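Local coordinates for CMP-sialic acid transporter 1 (Zea mays, PDB 6I1R), which probably carries CMP-sialic acid from the cytoplasm into the Golgi, and is seen here with CMP bound in an outward-facing conformation, at residues 76-81 / 177-182; 197-202 / 249-254; 132-137 / 293-298; 137-142 / 265-270. The protein carries 5 engineered substitutions. All blocks are in the same frame, centred on the assembly; numbering follows the deposited sequence.

Contact 1 (76-81 / 177-182). With C5P (cytidine-5'-monophosphate), chain D.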
loop_
_atom_site.group_PDB
_atom_site.type_symbol
_atom_site.label_atom_id
_atom_site.label_comp_id
_atom_site.label_asym_id
_atom_site.label_seq_id
_atom_site.Cartn_x
_atom_site.Cartn_y
_atom_site.Cartn_z
ATOM N N VAL B 76 16.205 -0.774 -26.766
ATOM C CA VAL B 76 16.624 -0.793 -25.358
ATOM C C VAL B 76 16.215 0.535 -24.707
ATOM O O VAL B 76 15.773 0.559 -23.557
ATOM C CB VAL B 76 18.143 -1.032 -25.209
ATOM C CG1 VAL B 76 18.561 -1.109 -23.746
ATOM C CG2 VAL B 76 18.620 -2.274 -25.948
ATOM N N VAL B 77 16.340 1.624 -25.466
ATOM C CA VAL B 77 16.325 2.986 -24.914
ATOM C C VAL B 77 15.061 3.200 -24.068
ATOM O O VAL B 77 15.173 3.576 -22.903
ATOM C CB VAL B 77 16.473 4.048 -26.024
ATOM C CG1 VAL B 77 16.229 5.460 -25.507
ATOM C CG2 VAL B 77 17.832 3.959 -26.704
ATOM N N PRO B 78 13.861 2.947 -24.629
ATOM C CA PRO B 78 12.641 3.163 -23.833
ATOM C C PRO B 78 12.715 2.508 -22.444
ATOM O O PRO B 78 12.307 3.119 -21.455
ATOM C CB PRO B 78 11.511 2.527 -24.654
ATOM C CG PRO B 78 12.007 2.622 -26.068
ATOM C CD PRO B 78 13.500 2.403 -25.946
ATOM N N SER B 79 13.249 1.291 -22.384
ATOM C CA SER B 79 13.365 0.553 -21.123
ATOM C C SER B 79 14.351 1.252 -20.178
ATOM O O SER B 79 14.127 1.277 -18.967
ATOM C CB SER B 79 13.760 -0.884 -21.364
ATOM O OG SER B 79 12.686 -1.615 -21.938
ATOM N N VAL B 80 15.432 1.807 -20.725
ATOM C CA VAL B 80 16.415 2.544 -19.920
ATOM C C VAL B 80 15.755 3.809 -19.359
ATOM O O VAL B 80 15.963 4.150 -18.195
ATOM C CB VAL B 80 17.686 2.885 -20.724
ATOM C CG1 VAL B 80 18.523 3.962 -20.048
ATOM C CG2 VAL B 80 18.530 1.647 -20.988
ATOM N N ILE B 81 14.973 4.499 -20.187
ATOM C CA ILE B 81 14.281 5.712 -19.749
ATOM C C ILE B 81 13.300 5.337 -18.632
ATOM O O ILE B 81 13.291 5.961 -17.572
ATOM C CB ILE B 81 13.561 6.417 -20.920
ATOM C CG1 ILE B 81 14.529 6.847 -22.028
ATOM C CG2 ILE B 81 12.746 7.598 -20.411
ATOM C CD1 ILE B 81 13.854 7.164 -23.344
ATOM N N GLY B 177 7.797 7.905 -24.383
ATOM C CA GLY B 177 6.718 7.813 -25.359
ATOM C C GLY B 177 7.129 8.351 -26.718
ATOM O O GLY B 177 6.875 7.720 -27.743
ATOM N N VAL B 178 7.770 9.517 -26.732
ATOM C CA VAL B 178 8.157 10.154 -27.996
ATOM C C VAL B 178 9.227 9.295 -28.684
ATOM O O VAL B 178 9.191 9.151 -29.907
ATOM C CB VAL B 178 8.612 11.616 -27.797
ATOM C CG1 VAL B 178 9.744 12.016 -28.735
ATOM C CG2 VAL B 178 7.443 12.580 -27.940
ATOM N N TYR B 179 10.157 8.720 -27.925
ATOM C CA TYR B 179 11.191 7.900 -28.552
ATOM C C TYR B 179 10.572 6.621 -29.128
ATOM O O TYR B 179 11.003 6.151 -30.179
ATOM C CB TYR B 179 12.326 7.551 -27.587
ATOM C CG TYR B 179 13.538 7.002 -28.297
ATOM C CD1 TYR B 179 14.402 7.848 -28.973
ATOM C CD2 TYR B 179 13.796 5.641 -28.341
ATOM C CE1 TYR B 179 15.509 7.362 -29.650
ATOM C CE2 TYR B 179 14.897 5.138 -29.016
ATOM C CZ TYR B 179 15.757 6.001 -29.671
ATOM O OH TYR B 179 16.847 5.522 -30.340
ATOM N N THR B 180 9.573 6.066 -28.444
ATOM C CA THR B 180 8.879 4.873 -28.933
ATOM C C THR B 180 8.277 5.169 -30.313
ATOM O O THR B 180 8.510 4.423 -31.265
ATOM C CB THR B 180 7.827 4.392 -27.925
ATOM O OG1 THR B 180 8.498 4.110 -26.695
ATOM C CG2 THR B 180 7.077 3.161 -28.386
ATOM N N GLU B 181 7.529 6.267 -30.416
ATOM C CA GLU B 181 6.927 6.686 -31.689
ATOM C C GLU B 181 8.010 6.758 -32.771
ATOM O O GLU B 181 7.808 6.284 -33.893
ATOM C CB GLU B 181 6.231 8.042 -31.545
ATOM C CG GLU B 181 5.618 8.547 -32.841
ATOM C CD GLU B 181 4.519 9.584 -32.681
ATOM O OE1 GLU B 181 4.271 10.017 -31.537
ATOM O OE2 GLU B 181 3.917 9.963 -33.703
ATOM N N TYR B 182 9.147 7.358 -32.425
ATOM C CA TYR B 182 10.281 7.432 -33.341
ATOM C C TYR B 182 10.601 6.023 -33.858
ATOM O O TYR B 182 10.664 5.816 -35.068
ATOM C CB TYR B 182 11.483 8.099 -32.664
ATOM C CG TYR B 182 12.817 7.825 -33.313
ATOM C CD1 TYR B 182 13.130 8.353 -34.555
ATOM C CD2 TYR B 182 13.772 7.042 -32.685
ATOM C CE1 TYR B 182 14.354 8.108 -35.159
ATOM C CE2 TYR B 182 15.000 6.787 -33.273
ATOM C CZ TYR B 182 15.292 7.321 -34.516
ATOM O OH TYR B 182 16.498 7.074 -35.105
HETATM O O3P C5P D . 5.687 -1.150 -20.238
HETATM P P C5P D . 6.514 -0.343 -19.267
HETATM O O1P C5P D . 6.594 1.130 -19.592
HETATM O O2P C5P D . 6.241 -0.645 -17.813
HETATM O "O5'" C5P D . 8.016 -0.875 -19.501
HETATM C "C5'" C5P D . 8.717 -1.548 -18.457
HETATM C "C4'" C5P D . 9.976 -0.767 -18.106
HETATM O "O4'" C5P D . 9.694 0.153 -17.049
HETATM C "C3'" C5P D . 11.088 -1.694 -17.636
HETATM O "O3'" C5P D . 12.190 -1.630 -18.551
HETATM C "C2'" C5P D . 11.459 -1.232 -16.233
HETATM O "O2'" C5P D . 12.830 -0.826 -16.126
HETATM C "C1'" C5P D . 10.550 -0.053 -15.921
HETATM N N1 C5P D . 9.749 -0.347 -14.731
HETATM C C2 C5P D . 10.366 -0.405 -13.464
HETATM N N3 C5P D . 9.635 -0.676 -12.362
HETATM C C4 C5P D . 8.305 -0.894 -12.464
HETATM C C5 C5P D . 7.684 -0.840 -13.706
HETATM C C6 C5P D . 8.434 -0.561 -14.842
HETATM O O2 C5P D . 11.596 -0.205 -13.362
HETATM N N4 C5P D . 7.577 -1.165 -11.354
#
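Val-77 sits over one face of the Tyr-179 ring, and this is where helices 76-92 and 160-186 make their main contact here. Its CG1 methyl forms a CH-pi interaction, 4.0 Å from the ring centroid and 22° off the ring normal, displaced toward the CD2-CE2 rim. CB comes nearer to that rim, 3.6 Å from Tyr-179 CE2, while CG2 lies farther along, near the hydroxyl end. Tyr-179 reaches across because CG stands anti to the backbone N (chi1 -166°), which swings the ring out from its own helix toward Val-77. The other face of the ring carries Tyr-182 CD2, one turn further on, so the ring is held between a branched aliphatic group and a second aromatic. The two segments run almost exactly antiparallel (174°) with axes 9.3 Å apart, one antiparallel pair in the helical bundle of the drug/metabolite transporter fold, to which nucleotide-sugar transporters belong. Pro-78 fills the next position: its CD lies 4.0 Å from Tyr-179 CD2 at an oblique approach, and its CG packs 3.9 Å from Thr-180 OG1. That hydroxyl is engaged by its own helix, hydrogen-bonded to Ala-176 O. Replacing Tyr-179 by an alanine would probably leave the Val-77 methyls and Pro-78 CD facing a gap, and Tyr-182 without the ring it packs against. On a different side of helix 76-92, Ser-79 belongs to the nucleotide pocket, its CB 3.3 Å from O3' of the bound CMP.

Contact 2 (197-202 / 249-254)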
loop_
_atom_site.group_PDB
_atom_site.type_symbol
_atom_site.label_atom_id
_atom_site.label_comp_id
_atom_site.label_asym_id
_atom_site.label_seq_id
_atom_site.Cartn_x
_atom_site.Cartn_y
_atom_site.Cartn_z
ATOM N N GLN B 197 10.490 -6.874 -30.190
ATOM C CA GLN B 197 11.801 -6.354 -29.781
ATOM C C GLN B 197 11.632 -5.425 -28.574
ATOM O O GLN B 197 12.368 -5.523 -27.587
ATOM C CB GLN B 197 12.468 -5.568 -30.911
ATOM C CG GLN B 197 12.690 -6.358 -32.190
ATOM C CD GLN B 197 12.862 -5.422 -33.359
ATOM O OE1 GLN B 197 13.945 -4.889 -33.598
ATOM N NE2 GLN B 197 11.779 -5.193 -34.084
ATOM N N LEU B 198 10.665 -4.519 -28.682
ATOM C CA LEU B 198 10.388 -3.528 -27.643
ATOM C C LEU B 198 10.124 -4.233 -26.308
ATOM O O LEU B 198 10.760 -3.922 -25.302
ATOM C CB LEU B 198 9.181 -2.688 -28.076
ATOM C CG LEU B 198 8.760 -1.574 -27.118
ATOM C CD1 LEU B 198 9.866 -0.540 -26.960
ATOM C CD2 LEU B 198 7.476 -0.911 -27.595
ATOM N N TYR B 199 9.199 -5.190 -26.320
ATOM C CA TYR B 199 8.708 -5.827 -25.095
ATOM C C TYR B 199 9.674 -6.914 -24.605
ATOM O O TYR B 199 9.545 -7.369 -23.470
ATOM C CB TYR B 199 7.304 -6.400 -25.315
ATOM C CG TYR B 199 6.256 -5.380 -25.683
ATOM C CD1 TYR B 199 6.225 -4.131 -25.081
ATOM C CD2 TYR B 199 5.278 -5.664 -26.626
ATOM C CE1 TYR B 199 5.263 -3.190 -25.413
ATOM C CE2 TYR B 199 4.308 -4.736 -26.967
ATOM C CZ TYR B 199 4.299 -3.494 -26.356
ATOM O OH TYR B 199 3.348 -2.572 -26.680
ATOM N N THR B 200 10.623 -7.338 -25.438
ATOM C CA THR B 200 11.675 -8.250 -24.976
ATOM C C THR B 200 12.574 -7.499 -23.987
ATOM O O THR B 200 12.804 -7.964 -22.868
ATOM C CB THR B 200 12.458 -8.846 -26.154
ATOM O OG1 THR B 200 11.611 -9.809 -26.781
ATOM C CG2 THR B 200 13.753 -9.511 -25.745
ATOM N N PHE B 201 13.054 -6.330 -24.399
ATOM C CA PHE B 201 13.932 -5.517 -23.559
ATOM C C PHE B 201 13.187 -5.082 -22.289
ATOM O O PHE B 201 13.783 -5.015 -21.213
ATOM C CB PHE B 201 14.471 -4.322 -24.347
ATOM C CG PHE B 201 15.531 -4.677 -25.360
ATOM C CD1 PHE B 201 16.739 -5.224 -24.956
ATOM C CD2 PHE B 201 15.323 -4.466 -26.715
ATOM C CE1 PHE B 201 17.716 -5.555 -25.884
ATOM C CE2 PHE B 201 16.303 -4.794 -27.641
ATOM C CZ PHE B 201 17.497 -5.337 -27.224
ATOM N N GLY B 202 11.892 -4.800 -22.415
ATOM C CA GLY B 202 11.057 -4.469 -21.261
ATOM C C GLY B 202 10.989 -5.612 -20.260
ATOM O O GLY B 202 11.127 -5.392 -19.056
ATOM N N LEU B 249 -2.402 -1.219 -27.505
ATOM C CA LEU B 249 -3.081 -0.122 -28.190
ATOM C C LEU B 249 -2.143 1.088 -28.264
ATOM O O LEU B 249 -2.097 1.774 -29.285
ATOM C CB LEU B 249 -4.376 0.228 -27.450
ATOM C CG LEU B 249 -5.408 -0.895 -27.344
ATOM C CD1 LEU B 249 -6.582 -0.464 -26.479
ATOM C CD2 LEU B 249 -5.894 -1.334 -28.717
ATOM N N VAL B 250 -1.392 1.332 -27.193
ATOM C CA VAL B 250 -0.431 2.436 -27.178
ATOM C C VAL B 250 0.565 2.228 -28.326
ATOM O O VAL B 250 0.875 3.174 -29.049
ATOM C CB VAL B 250 0.280 2.565 -25.815
ATOM C CG1 VAL B 250 1.471 3.512 -25.878
ATOM C CG2 VAL B 250 -0.681 2.999 -24.719
ATOM N N SER B 251 1.032 0.993 -28.505
ATOM C CA SER B 251 1.991 0.680 -29.566
ATOM C C SER B 251 1.344 0.927 -30.935
ATOM O O SER B 251 1.944 1.563 -31.803
ATOM C CB SER B 251 2.510 -0.733 -29.446
ATOM O OG SER B 251 3.816 -0.841 -29.997
ATOM N N TRP B 252 0.116 0.444 -31.111
ATOM C CA TRP B 252 -0.627 0.690 -32.348
ATOM C C TRP B 252 -0.590 2.187 -32.678
ATOM O O TRP B 252 -0.279 2.573 -33.809
ATOM C CB TRP B 252 -2.067 0.166 -32.241
ATOM C CG TRP B 252 -2.772 0.082 -33.561
ATOM C CD1 TRP B 252 -2.921 -1.024 -34.346
ATOM C CD2 TRP B 252 -3.408 1.163 -34.268
ATOM N NE1 TRP B 252 -3.609 -0.709 -35.487
ATOM C CE2 TRP B 252 -3.918 0.624 -35.469
ATOM C CE3 TRP B 252 -3.592 2.525 -34.006
ATOM C CZ2 TRP B 252 -4.603 1.405 -36.400
ATOM C CZ3 TRP B 252 -4.269 3.295 -34.926
ATOM C CH2 TRP B 252 -4.767 2.740 -36.106
ATOM N N LEU B 253 -0.882 3.018 -31.676
ATOM C CA LEU B 253 -0.953 4.478 -31.850
ATOM C C LEU B 253 0.449 5.060 -32.074
ATOM O O LEU B 253 0.593 6.057 -32.783
ATOM C CB LEU B 253 -1.607 5.112 -30.617
ATOM C CG LEU B 253 -3.109 4.878 -30.455
ATOM C CD1 LEU B 253 -3.602 5.451 -29.135
ATOM C CD2 LEU B 253 -3.891 5.480 -31.613
ATOM N N MET B 254 1.470 4.459 -31.465
ATOM C CA MET B 254 2.855 4.871 -31.714
ATOM C C MET B 254 3.193 4.651 -33.195
ATOM O O MET B 254 3.979 5.405 -33.765
ATOM C CB MET B 254 3.853 4.090 -30.850
ATOM C CG MET B 254 3.722 4.334 -29.355
ATOM S SD MET B 254 4.054 6.044 -28.867
ATOM C CE MET B 254 2.401 6.735 -28.938
#
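A thin, buried contact joins helices 191-216 and 234-256 inside the helical bundle, beside the nucleotide site, with the hydroxyl end of Tyr-199 meeting Ser-251. The segments stand well apart: the nearest CA atoms, of Leu-198 and Ser-251, are 9.6 Å from each other, and only 77 Å² is buried between them. Long side chains therefore have to span the distance. Tyr-199 does so with its whole ring. Its CG lies anti to the carbonyl carbon (chi1 -61°), and the ring extends across until OH is 3.4 Å from Ser-251 CB. Ser-251 OG is farther off, 3.8 Å from Tyr-199 OH, and the two hydroxyls do not bond to each other. Each instead finds a partner on the opposite helix: Ser-251 OG is hydrogen-bonded to Asn-195 OD1, and Tyr-199 OH makes a weak bond to Gly-247 O. These bonds tie the same two helices together on top of the van der Waals touch. Leu-198 adds a loose van der Waals approach, CD2 to Ser-251 OG at 4.4 Å. Further along, Gly-202 touches the bound CMP, and the side chain of Tyr-199 is about 6 Å from it, packed on the pocket residues Glu-42 and Lys-45, consistent with a second-shell position. Helix 37-59 thus lies against Tyr-199, while helix 160-186 meets Ser-251 through Met-184, and helices 3-24 and 259-279 pack on other side chains of 249-254.

Contact 3 (132-137 / 293-298)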
loop_
_atom_site.group_PDB
_atom_site.type_symbol
_atom_site.label_atom_id
_atom_site.label_comp_id
_atom_site.label_asym_id
_atom_site.label_seq_id
_atom_site.Cartn_x
_atom_site.Cartn_y
_atom_site.Cartn_z
ATOM N N ILE B 132 -3.137 21.843 -26.336
ATOM C CA ILE B 132 -2.261 20.983 -25.526
ATOM C C ILE B 132 -2.210 21.554 -24.104
ATOM O O ILE B 132 -2.411 20.828 -23.129
ATOM C CB ILE B 132 -0.845 20.853 -26.134
ATOM C CG1 ILE B 132 -0.858 20.414 -27.603
ATOM C CG2 ILE B 132 0.017 19.921 -25.292
ATOM C CD1 ILE B 132 -1.639 19.149 -27.875
ATOM N N VAL B 133 -1.962 22.858 -24.002
ATOM C CA VAL B 133 -1.895 23.528 -22.704
ATOM C C VAL B 133 -3.252 23.382 -22.007
ATOM O O VAL B 133 -3.318 22.952 -20.856
ATOM C CB VAL B 133 -1.481 25.008 -22.841
ATOM C CG1 VAL B 133 -1.629 25.762 -21.526
ATOM C CG2 VAL B 133 -0.062 25.152 -23.374
ATOM N N LEU B 134 -4.331 23.715 -22.711
ATOM C CA LEU B 134 -5.666 23.639 -22.112
ATOM C C LEU B 134 -5.915 22.242 -21.538
ATOM O O LEU B 134 -6.526 22.125 -20.479
ATOM C CB LEU B 134 -6.741 23.984 -23.146
ATOM C CG LEU B 134 -7.229 25.429 -23.137
ATOM C CD1 LEU B 134 -8.242 25.637 -24.245
ATOM C CD2 LEU B 134 -7.830 25.809 -21.791
ATOM N N LEU B 135 -5.453 21.203 -22.231
ATOM C CA LEU B 135 -5.654 19.829 -21.765
ATOM C C LEU B 135 -4.967 19.641 -20.407
ATOM O O LEU B 135 -5.576 19.131 -19.466
ATOM C CB LEU B 135 -5.102 18.843 -22.799
ATOM C CG LEU B 135 -5.379 17.367 -22.509
ATOM C CD1 LEU B 135 -6.863 17.056 -22.630
ATOM C CD2 LEU B 135 -4.571 16.471 -23.434
ATOM N N ALA B 136 -3.705 20.055 -20.323
ATOM C CA ALA B 136 -2.930 19.948 -19.088
ATOM C C ALA B 136 -3.600 20.760 -17.974
ATOM O O ALA B 136 -3.695 20.298 -16.839
ATOM C CB ALA B 136 -1.514 20.414 -19.328
ATOM N N VAL B 137 -4.060 21.962 -18.312
ATOM C CA VAL B 137 -4.704 22.844 -17.338
ATOM C C VAL B 137 -6.048 22.231 -16.914
ATOM O O VAL B 137 -6.404 22.287 -15.739
ATOM C CB VAL B 137 -4.881 24.269 -17.900
ATOM C CG1 VAL B 137 -5.758 25.128 -17.001
ATOM C CG2 VAL B 137 -3.546 24.954 -18.143
ATOM N N ILE B 293 -13.757 19.079 -17.110
ATOM C CA ILE B 293 -14.357 18.354 -18.238
ATOM C C ILE B 293 -14.631 19.331 -19.389
ATOM O O ILE B 293 -14.327 19.024 -20.542
ATOM C CB ILE B 293 -15.635 17.608 -17.794
ATOM C CG1 ILE B 293 -15.299 16.389 -16.932
ATOM C CG2 ILE B 293 -16.492 17.224 -18.994
ATOM C CD1 ILE B 293 -16.469 15.849 -16.143
ATOM N N ILE B 294 -15.206 20.491 -19.074
ATOM C CA ILE B 294 -15.570 21.486 -20.094
ATOM C C ILE B 294 -14.294 21.995 -20.777
ATOM O O ILE B 294 -14.242 22.101 -22.004
ATOM C CB ILE B 294 -16.399 22.635 -19.482
ATOM C CG1 ILE B 294 -17.777 22.148 -19.022
ATOM C CG2 ILE B 294 -16.516 23.801 -20.455
ATOM C CD1 ILE B 294 -18.475 23.077 -18.058
ATOM N N ILE B 295 -13.278 22.310 -19.978
ATOM C CA ILE B 295 -11.976 22.722 -20.509
ATOM C C ILE B 295 -11.470 21.646 -21.475
ATOM O O ILE B 295 -11.034 21.951 -22.586
ATOM C CB ILE B 295 -10.968 22.982 -19.370
ATOM C CG1 ILE B 295 -11.314 24.253 -18.590
ATOM C CG2 ILE B 295 -9.544 23.028 -19.903
ATOM C CD1 ILE B 295 -10.846 24.241 -17.156
ATOM N N CYS B 296 -11.541 20.393 -21.036
ATOM C CA CYS B 296 -10.976 19.275 -21.787
ATOM C C CYS B 296 -11.792 19.009 -23.060
ATOM O O CYS B 296 -11.209 18.811 -24.124
ATOM C CB CYS B 296 -10.880 18.029 -20.914
ATOM S SG CYS B 296 -9.455 18.062 -19.794
ATOM N N ILE B 297 -13.121 19.018 -22.964
ATOM C CA ILE B 297 -13.977 18.845 -24.149
ATOM C C ILE B 297 -13.642 19.937 -25.175
ATOM O O ILE B 297 -13.558 19.661 -26.372
ATOM C CB ILE B 297 -15.474 18.845 -23.770
ATOM C CG1 ILE B 297 -15.873 17.545 -23.066
ATOM C CG2 ILE B 297 -16.349 19.110 -24.988
ATOM C CD1 ILE B 297 -17.270 17.555 -22.484
ATOM N N ILE B 298 -13.451 21.167 -24.703
ATOM C CA ILE B 298 -13.114 22.289 -25.588
ATOM C C ILE B 298 -11.678 22.110 -26.101
ATOM O O ILE B 298 -11.405 22.392 -27.266
ATOM C CB ILE B 298 -13.332 23.643 -24.877
ATOM C CG1 ILE B 298 -14.814 24.030 -24.885
ATOM C CG2 ILE B 298 -12.461 24.738 -25.479
ATOM C CD1 ILE B 298 -15.174 25.143 -23.930
#
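Apolar packing, chiefly between Leu-134 and Ile-295, leads this contact. The side chains cross at about a right angle, with Leu-134 CD2 3.8 Å from Ile-295 CG2, and at the outer margin Leu-134 CD1 approaches Ile-298 CG2 more loosely. Leu-135 CD1 adds to the apolar group on the inner side, 4.0 Å from Cys-296 SG. The second kind of contact is made with backbone carbonyls. With chi1 at -71°, Ile-295 turns its CG2 branch onto helix 126-143, where it also rests on Leu-134 O, and Leu-135 O lies 4.0 Å from Cys-296 SG. No hydrogen bond crosses between the segments. The CA atoms of Leu-135 and Cys-296 are 5.4 Å apart, a closeness with which the small cysteine side chain is compatible. The helices cross at -159° with axes 8.3 Å apart, a close antiparallel helix pair in the nucleotide-sugar transporter fold. Leu-134 and Ile-298 lie toward the surface, whereas Leu-135 and Cys-296 are buried. On that inner side helix 259-279 closes in, with Ser-267 against Leu-135 and Met-268 against Cys-296, and helix 108-118 brings Ile-109 onto Leu-135.

Contact 4 (137-142 / 265-270)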
loop_
_atom_site.group_PDB
_atom_site.type_symbol
_atom_site.label_atom_id
_atom_site.label_comp_id
_atom_site.label_asym_id
_atom_site.label_seq_id
_atom_site.Cartn_x
_atom_site.Cartn_y
_atom_site.Cartn_z
ATOM N N VAL B 137 -4.060 21.962 -18.312
ATOM C CA VAL B 137 -4.704 22.844 -17.338
ATOM C C VAL B 137 -6.048 22.231 -16.914
ATOM O O VAL B 137 -6.404 22.287 -15.739
ATOM C CB VAL B 137 -4.881 24.269 -17.900
ATOM C CG1 VAL B 137 -5.758 25.128 -17.001
ATOM C CG2 VAL B 137 -3.546 24.954 -18.143
ATOM N N GLY B 138 -6.778 21.646 -17.861
ATOM C CA GLY B 138 -8.119 21.106 -17.604
ATOM C C GLY B 138 -8.097 19.878 -16.709
ATOM O O GLY B 138 -9.000 19.682 -15.890
ATOM N N THR B 139 -7.073 19.044 -16.878
ATOM C CA THR B 139 -6.916 17.824 -16.089
ATOM C C THR B 139 -6.481 18.190 -14.665
ATOM O O THR B 139 -7.015 17.665 -13.688
ATOM C CB THR B 139 -5.924 16.867 -16.760
ATOM O OG1 THR B 139 -4.695 17.567 -16.956
ATOM C CG2 THR B 139 -6.430 16.335 -18.083
ATOM N N THR B 140 -5.509 19.093 -14.570
ATOM C CA THR B 140 -5.070 19.650 -13.290
ATOM C C THR B 140 -6.274 20.216 -12.528
ATOM O O THR B 140 -6.429 19.952 -11.336
ATOM C CB THR B 140 -3.992 20.721 -13.503
ATOM O OG1 THR B 140 -2.913 20.116 -14.216
ATOM C CG2 THR B 140 -3.478 21.321 -12.213
ATOM N N THR B 141 -7.119 20.971 -13.232
ATOM C CA THR B 141 -8.291 21.632 -12.638
ATOM C C THR B 141 -9.185 20.602 -11.934
ATOM O O THR B 141 -9.645 20.845 -10.821
ATOM C CB THR B 141 -9.072 22.424 -13.697
ATOM O OG1 THR B 141 -8.278 23.552 -14.067
ATOM C CG2 THR B 141 -10.428 22.899 -13.222
ATOM N N SER B 142 -9.423 19.464 -12.581
ATOM C CA SER B 142 -10.290 18.421 -12.029
ATOM C C SER B 142 -9.656 17.782 -10.786
ATOM O O SER B 142 -10.369 17.310 -9.900
ATOM C CB SER B 142 -10.608 17.381 -13.072
ATOM O OG SER B 142 -9.424 16.749 -13.533
ATOM N N SER B 265 -6.287 10.442 -25.050
ATOM C CA SER B 265 -6.988 9.235 -24.585
ATOM C C SER B 265 -6.791 9.052 -23.075
ATOM O O SER B 265 -7.754 8.821 -22.343
ATOM C CB SER B 265 -6.531 8.007 -25.336
ATOM O OG SER B 265 -6.777 8.136 -26.727
ATOM N N THR B 266 -5.537 9.154 -22.637
ATOM C CA THR B 266 -5.146 8.985 -21.233
ATOM C C THR B 266 -5.850 10.030 -20.357
ATOM O O THR B 266 -6.335 9.717 -19.270
ATOM C CB THR B 266 -3.627 9.118 -21.061
ATOM O OG1 THR B 266 -2.993 8.851 -22.312
ATOM C CG2 THR B 266 -3.066 8.187 -20.009
ATOM N N SER B 267 -5.876 11.269 -20.840
ATOM C CA SER B 267 -6.476 12.381 -20.106
ATOM C C SER B 267 -7.984 12.157 -19.948
ATOM O O SER B 267 -8.522 12.300 -18.851
ATOM C CB SER B 267 -6.183 13.695 -20.784
ATOM O OG SER B 267 -4.790 13.973 -20.775
ATOM N N MET B 268 -8.648 11.789 -21.042
ATOM C CA MET B 268 -10.103 11.589 -21.043
ATOM C C MET B 268 -10.469 10.353 -20.210
ATOM O O MET B 268 -11.588 10.261 -19.701
ATOM C CB MET B 268 -10.640 11.412 -22.467
ATOM C CG MET B 268 -10.477 12.641 -23.344
ATOM S SD MET B 268 -11.187 14.138 -22.623
ATOM C CE MET B 268 -10.182 15.384 -23.428
ATOM N N ALA B 269 -9.542 9.406 -20.085
ATOM C CA ALA B 269 -9.747 8.240 -19.223
ATOM C C ALA B 269 -9.825 8.687 -17.759
ATOM O O ALA B 269 -10.693 8.240 -17.006
ATOM C CB ALA B 269 -8.633 7.243 -19.432
ATOM N N MET B 270 -8.911 9.577 -17.380
ATOM C CA MET B 270 -8.812 10.088 -16.015
ATOM C C MET B 270 -10.097 10.835 -15.634
ATOM O O MET B 270 -10.515 10.796 -14.477
ATOM C CB MET B 270 -7.617 11.037 -15.882
ATOM C CG MET B 270 -7.246 11.359 -14.448
ATOM S SD MET B 270 -6.714 13.077 -14.253
ATOM C CE MET B 270 -8.290 13.921 -14.378
#
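Ser-142 OG donates to Thr-139 O at 2.6 Å, a side-chain bond within helix 126-143, with a C=O...donor angle of 127° and the donor tilted 22° from the carbonyl plane. Met-270 comes over to this bonded pair from helix 259-279: its chain, turned away from the extended form about CB-CG and CG-SD, brings CE near Ser-142 OG, at 3.2 Å, and Thr-139 O, at 4.0 Å. With an alanine in place of Ser-142, Thr-139 O would probably be left without this side-chain donor, and Met-270 CE without one of its neighbours. Thr-139 places OG1 between its backbone N and carbonyl carbon, within bonding distance of both Leu-135 O and Ala-136 O, which must share or alternate for its one proton. The same rotation presents the methyl CG2 to helix 259-279, 3.8 Å from Ser-267 CB. Ser-267 answers with its carbon, its OG being bonded to Val-263 O. No hydrogen bond crosses between the segments; bonds from serine and threonine hydroxyls to carbonyls of their own helix, as here, are common in membrane helices. The two helices run nearly parallel, crossing at 21° with axes 10.5 Å apart. Helix 108-118 packs beside the pair through Ile-109, which touches both Thr-139 and Ser-267; helix 287-304 brings Cys-296 onto Thr-139 and Met-268, and helix 3-24 lies against Ser-265, Met-268 and Ala-269.

Overall arrangement
From the N terminus, 76-81 opens contact 1, then 132-137 and 137-142, which share Val-137 on helix 126-143, open contacts 3 and 4. Segment 177-182 closes contact 1, which therefore crosses both. Contact 2 follows in series, opening at 197-202 and closing at 249-254; contact 4 closes at 265-270 and contact 3 at 293-298, so 2 lies within 4 and 4 within 3. In space they form two groups: contacts 1 and 2 touch, and each ties a helix that lines the nucleotide pocket (76-92, 191-216) to one behind it (160-186, 234-256), while contacts 3 and 4, also touching, bind helix 126-143 to two successive late helices. Contacts 1 and 4 lie on opposite sides of the chain's centre.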